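Local coordinates for protein fusolin (Unidentified entomopoxvirus, PDB 4YN2) that forms the crystalline spindles of entomopoxviruses that enhance virulence, and probably acts on chitin through its lytic polysaccharide monooxygenase-like domain, at residues D169-D174 against F195-P200. Numbering follows the deposited sequence.
Sequences DLIYND and FTVPIP. With NAG (2-acetamido-2-deoxy-beta-D-glucopyranose), chain B; EDO (1,2-ethanediol), chain D.
The ring of Tyr172 has Val197 CG2 over the centre of one face, a CH-pi contact with the methyl 3.9 Å from the ring centroid. Phe195 approaches the same ring obliquely: the two planes lie 28° apart but are slid so far that they barely overlap, and Tyr172 CE2 comes within 3.5 Å of Phe195 CD2. With CG anti to its backbone N (chi1 -171°), Tyr172 lays its ring along the opposing strand, and a water ties the hydroxyl end down, 2.8 Å from Tyr172 OH and donating to Thr196 O. Ile171 CG1 takes the crowded position between N and carbonyl carbon (chi1 61°), and its CD1 reaches Pro200 CD at 3.7 Å, tip to tip, while also touching Val197 CG1 and Ile199 CD1. Both residues can point the same way because Ile171 and Tyr172 form a classic beta bulge opposite Val149. Asn173, next in line, carries the N-linked NAG, whose C8 lies 3.6 Å from Leu170 CD2. Strands 168-174 and 191-200 belong to different sheets of the beta-sandwich core, the first pairing with 145-152 and the second with 129-138, so they meet here mainly through side chains.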
ATOM      1  N   ASP A 169       2.188  -8.901 -10.653  1.00  8.60           N
ATOM      2  CA  ASP A 169       3.298  -9.170 -11.570  1.00  8.25           C
ATOM      3  C   ASP A 169       4.605  -9.163 -10.797  1.00 11.06           C
ATOM      4  O   ASP A 169       4.856  -8.176 -10.110  1.00  9.20           O
ATOM      5  CB  ASP A 169       3.384  -8.072 -12.637  1.00 10.07           C
ATOM      6  CG  ASP A 169       2.277  -8.053 -13.658  1.00 19.38           C
ATOM      7  OD1 ASP A 169       1.778  -9.139 -14.007  1.00 20.89           O
ATOM      8  OD2 ASP A 169       1.962  -6.964 -14.161  1.00 21.55           O
ATOM      9  N   LEU A 170       5.458 -10.196 -10.941  1.00  7.57           N
ATOM     10  CA  LEU A 170       6.755 -10.217 -10.260  1.00  7.56           C
ATOM     11  C   LEU A 170       7.696  -9.236 -10.946  1.00 11.38           C
ATOM     12  O   LEU A 170       7.845  -9.310 -12.161  1.00 11.42           O
ATOM     13  CB  LEU A 170       7.350 -11.631 -10.272  1.00  7.92           C
ATOM     14  CG  LEU A 170       8.734 -11.817  -9.609  1.00 11.98           C
ATOM     15  CD1 LEU A 170       8.647 -11.753  -8.107  1.00 12.01           C
ATOM     16  CD2 LEU A 170       9.313 -13.143  -9.997  1.00 13.96           C
ATOM     17  N   ILE A 171       8.294  -8.294 -10.194  1.00  7.64           N
ATOM     18  CA  ILE A 171       9.249  -7.325 -10.765  1.00  7.58           C
ATOM     19  C   ILE A 171      10.646  -7.456 -10.144  1.00 12.11           C
ATOM     20  O   ILE A 171      11.576  -6.840 -10.651  1.00 11.63           O
ATOM     21  CB  ILE A 171       8.727  -5.865 -10.647  1.00 10.47           C
ATOM     22  CG1 ILE A 171       8.497  -5.432  -9.175  1.00 11.07           C
ATOM     23  CG2 ILE A 171       7.444  -5.717 -11.480  1.00 12.25           C
ATOM     24  CD1 ILE A 171       8.301  -3.945  -8.971  1.00 15.63           C
ATOM     25  N   TYR A 172      10.809  -8.225  -9.054  1.00  7.89           N
ATOM     26  CA  TYR A 172      12.107  -8.326  -8.404  1.00  7.28           C
ATOM     27  C   TYR A 172      12.238  -9.612  -7.621  1.00 10.35           C
ATOM     28  O   TYR A 172      11.288 -10.043  -6.977  1.00  9.66           O
ATOM     29  CB  TYR A 172      12.294  -7.147  -7.463  1.00  8.08           C
ATOM     30  CG  TYR A 172      13.677  -6.995  -6.882  1.00  9.07           C
ATOM     31  CD1 TYR A 172      14.684  -6.348  -7.589  1.00 11.00           C
ATOM     32  CD2 TYR A 172      13.957  -7.413  -5.586  1.00 10.04           C
ATOM     33  CE1 TYR A 172      15.942  -6.140  -7.032  1.00 10.03           C
ATOM     34  CE2 TYR A 172      15.227  -7.259  -5.035  1.00 11.46           C
ATOM     35  CZ  TYR A 172      16.208  -6.585  -5.745  1.00 16.04           C
ATOM     36  OH  TYR A 172      17.441  -6.389  -5.160  1.00 12.78           O
ATOM     37  N   ASN A 173      13.398 -10.230  -7.714  1.00  7.13           N
ATOM     38  CA  ASN A 173      13.713 -11.441  -6.997  1.00  7.11           C
ATOM     39  C   ASN A 173      15.216 -11.479  -6.734  1.00 11.24           C
ATOM     40  O   ASN A 173      16.001 -11.635  -7.672  1.00 10.59           O
ATOM     41  CB  ASN A 173      13.246 -12.656  -7.765  1.00  8.34           C
ATOM     42  CG  ASN A 173      13.339 -13.909  -6.963  1.00 16.49           C
ATOM     43  OD1 ASN A 173      13.639 -13.890  -5.766  1.00 10.13           O
ATOM     44  ND2 ASN A 173      13.102 -15.029  -7.603  1.00 17.25           N
ATOM     45  N   ASP A 174      15.622 -11.312  -5.467  1.00  6.72           N
ATOM     46  CA  ASP A 174      17.051 -11.236  -5.154  1.00  5.93           C
ATOM     47  C   ASP A 174      17.341 -11.440  -3.683  1.00 10.13           C
ATOM     48  O   ASP A 174      16.445 -11.309  -2.859  1.00  9.32           O
ATOM     49  CB  ASP A 174      17.561  -9.823  -5.553  1.00  8.04           C
ATOM     50  CG  ASP A 174      19.062  -9.688  -5.784  1.00 14.16           C
ATOM     51  OD1 ASP A 174      19.708 -10.704  -6.052  1.00 11.72           O
ATOM     52  OD2 ASP A 174      19.564  -8.541  -5.771  1.00 19.76           O
ATOM     53  N   PHE A 195      17.312  -2.168  -0.842  1.00  9.33           N
ATOM     54  CA  PHE A 195      17.504  -2.710  -2.181  1.00  8.50           C
ATOM     55  C   PHE A 195      16.840  -1.851  -3.238  1.00 10.44           C
ATOM     56  O   PHE A 195      15.712  -1.390  -3.060  1.00  8.08           O
ATOM     57  CB  PHE A 195      17.015  -4.173  -2.262  1.00  9.92           C
ATOM     58  CG  PHE A 195      15.634  -4.470  -1.715  1.00 11.45           C
ATOM     59  CD1 PHE A 195      15.387  -4.439  -0.351  1.00 13.83           C
ATOM     60  CD2 PHE A 195      14.627  -4.931  -2.547  1.00 13.39           C
ATOM     61  CE1 PHE A 195      14.130  -4.748   0.154  1.00 14.98           C
ATOM     62  CE2 PHE A 195      13.371  -5.251  -2.036  1.00 15.77           C
ATOM     63  CZ  PHE A 195      13.126  -5.148  -0.693  1.00 13.77           C
ATOM     64  N   THR A 196      17.559  -1.648  -4.348  1.00  8.33           N
ATOM     65  CA  THR A 196      17.108  -0.809  -5.456  1.00  8.70           C
ATOM     66  C   THR A 196      16.264  -1.637  -6.399  1.00 12.39           C
ATOM     67  O   THR A 196      16.767  -2.564  -7.020  1.00 11.86           O
ATOM     68  CB  THR A 196      18.294  -0.156  -6.154  1.00 13.29           C
ATOM     69  OG1 THR A 196      18.984   0.609  -5.177  1.00 12.63           O
ATOM     70  CG2 THR A 196      17.864   0.775  -7.275  1.00 11.58           C
ATOM     71  N   VAL A 197      14.981  -1.296  -6.490  1.00  9.38           N
ATOM     72  CA  VAL A 197      14.011  -1.998  -7.310  1.00 10.00           C
ATOM     73  C   VAL A 197      13.489  -1.056  -8.384  1.00 15.71           C
ATOM     74  O   VAL A 197      13.064   0.063  -8.059  1.00 13.87           O
ATOM     75  CB  VAL A 197      12.852  -2.538  -6.434  1.00 14.21           C
ATOM     76  CG1 VAL A 197      11.858  -3.343  -7.273  1.00 14.15           C
ATOM     77  CG2 VAL A 197      13.397  -3.397  -5.295  1.00 13.98           C
ATOM     78  N   PRO A 198      13.452  -1.504  -9.656  1.00 14.39           N
ATOM     79  CA  PRO A 198      12.841  -0.676 -10.699  1.00 14.24           C
ATOM     80  C   PRO A 198      11.328  -0.836 -10.623  1.00 16.47           C
ATOM     81  O   PRO A 198      10.794  -1.884 -10.964  1.00 17.01           O
ATOM     82  CB  PRO A 198      13.446  -1.224 -11.996  1.00 16.35           C
ATOM     83  CG  PRO A 198      13.855  -2.602 -11.694  1.00 21.47           C
ATOM     84  CD  PRO A 198      13.899  -2.802 -10.202  1.00 17.08           C
ATOM     85  N   ILE A 199      10.648   0.188 -10.129  1.00 11.93           N
ATOM     86  CA  ILE A 199       9.204   0.173  -9.954  1.00 10.23           C
ATOM     87  C   ILE A 199       8.532   0.641 -11.251  1.00 13.92           C
ATOM     88  O   ILE A 199       8.727   1.794 -11.621  1.00 11.53           O
ATOM     89  CB  ILE A 199       8.793   1.070  -8.758  1.00 12.55           C
ATOM     90  CG1 ILE A 199       9.559   0.724  -7.450  1.00 12.41           C
ATOM     91  CG2 ILE A 199       7.292   1.013  -8.529  1.00 12.41           C
ATOM     92  CD1 ILE A 199       9.376  -0.630  -6.921  1.00 18.85           C
ATOM     93  N   PRO A 200       7.684  -0.182 -11.911  1.00 11.51           N
ATOM     94  CA  PRO A 200       6.964   0.312 -13.097  1.00 12.12           C
ATOM     95  C   PRO A 200       6.030   1.454 -12.724  1.00 17.77           C
ATOM     96  O   PRO A 200       5.360   1.381 -11.687  1.00 16.36           O
ATOM     97  CB  PRO A 200       6.172  -0.915 -13.574  1.00 13.80           C
ATOM     98  CG  PRO A 200       6.827  -2.086 -12.925  1.00 17.50           C
ATOM     99  CD  PRO A 200       7.304  -1.576 -11.608  1.00 12.83           C
TER
HETATM  100  C1  NAG B   1      13.180 -16.304  -6.961  1.00 18.00           C
HETATM  101  C2  NAG B   1      12.185 -17.299  -7.553  1.00 17.84           C
HETATM  102  C3  NAG B   1      12.351 -18.633  -6.827  1.00 19.31           C
HETATM  103  C4  NAG B   1      13.807 -19.090  -6.871  1.00 21.47           C
HETATM  104  C5  NAG B   1      14.742 -17.991  -6.377  1.00 22.14           C
HETATM  105  C6  NAG B   1      16.210 -18.335  -6.513  1.00 25.06           C
HETATM  106  C7  NAG B   1       9.941 -16.758  -8.427  1.00 19.25           C
HETATM  107  C8  NAG B   1       8.616 -16.141  -8.105  1.00 19.36           C
HETATM  108  N2  NAG B   1      10.822 -16.815  -7.415  1.00 18.17           N
HETATM  109  O3  NAG B   1      11.533 -19.582  -7.498  1.00 20.01           O
HETATM  110  O4  NAG B   1      13.992 -20.225  -6.036  1.00 25.27           O
HETATM  111  O5  NAG B   1      14.506 -16.799  -7.137  1.00 18.96           O
HETATM  112  O6  NAG B   1      16.548 -18.774  -7.816  1.00 28.34           O
HETATM  113  O7  NAG B   1      10.194 -17.205  -9.541  1.00 18.39           O
HETATM  114  C1  EDO D 405      21.417  -1.204  -2.692  1.00 22.19           C
HETATM  115  O1  EDO D 405      20.215  -0.454  -2.900  1.00 23.27           O
HETATM  116  C2  EDO D 405      21.209  -2.698  -3.047  1.00 22.34           C
HETATM  117  O2  EDO D 405      20.321  -2.840  -4.159  1.00 18.29           O
HETATM  118  O   HOH W   1      18.793  -4.277  -6.479  1.00 21.82           O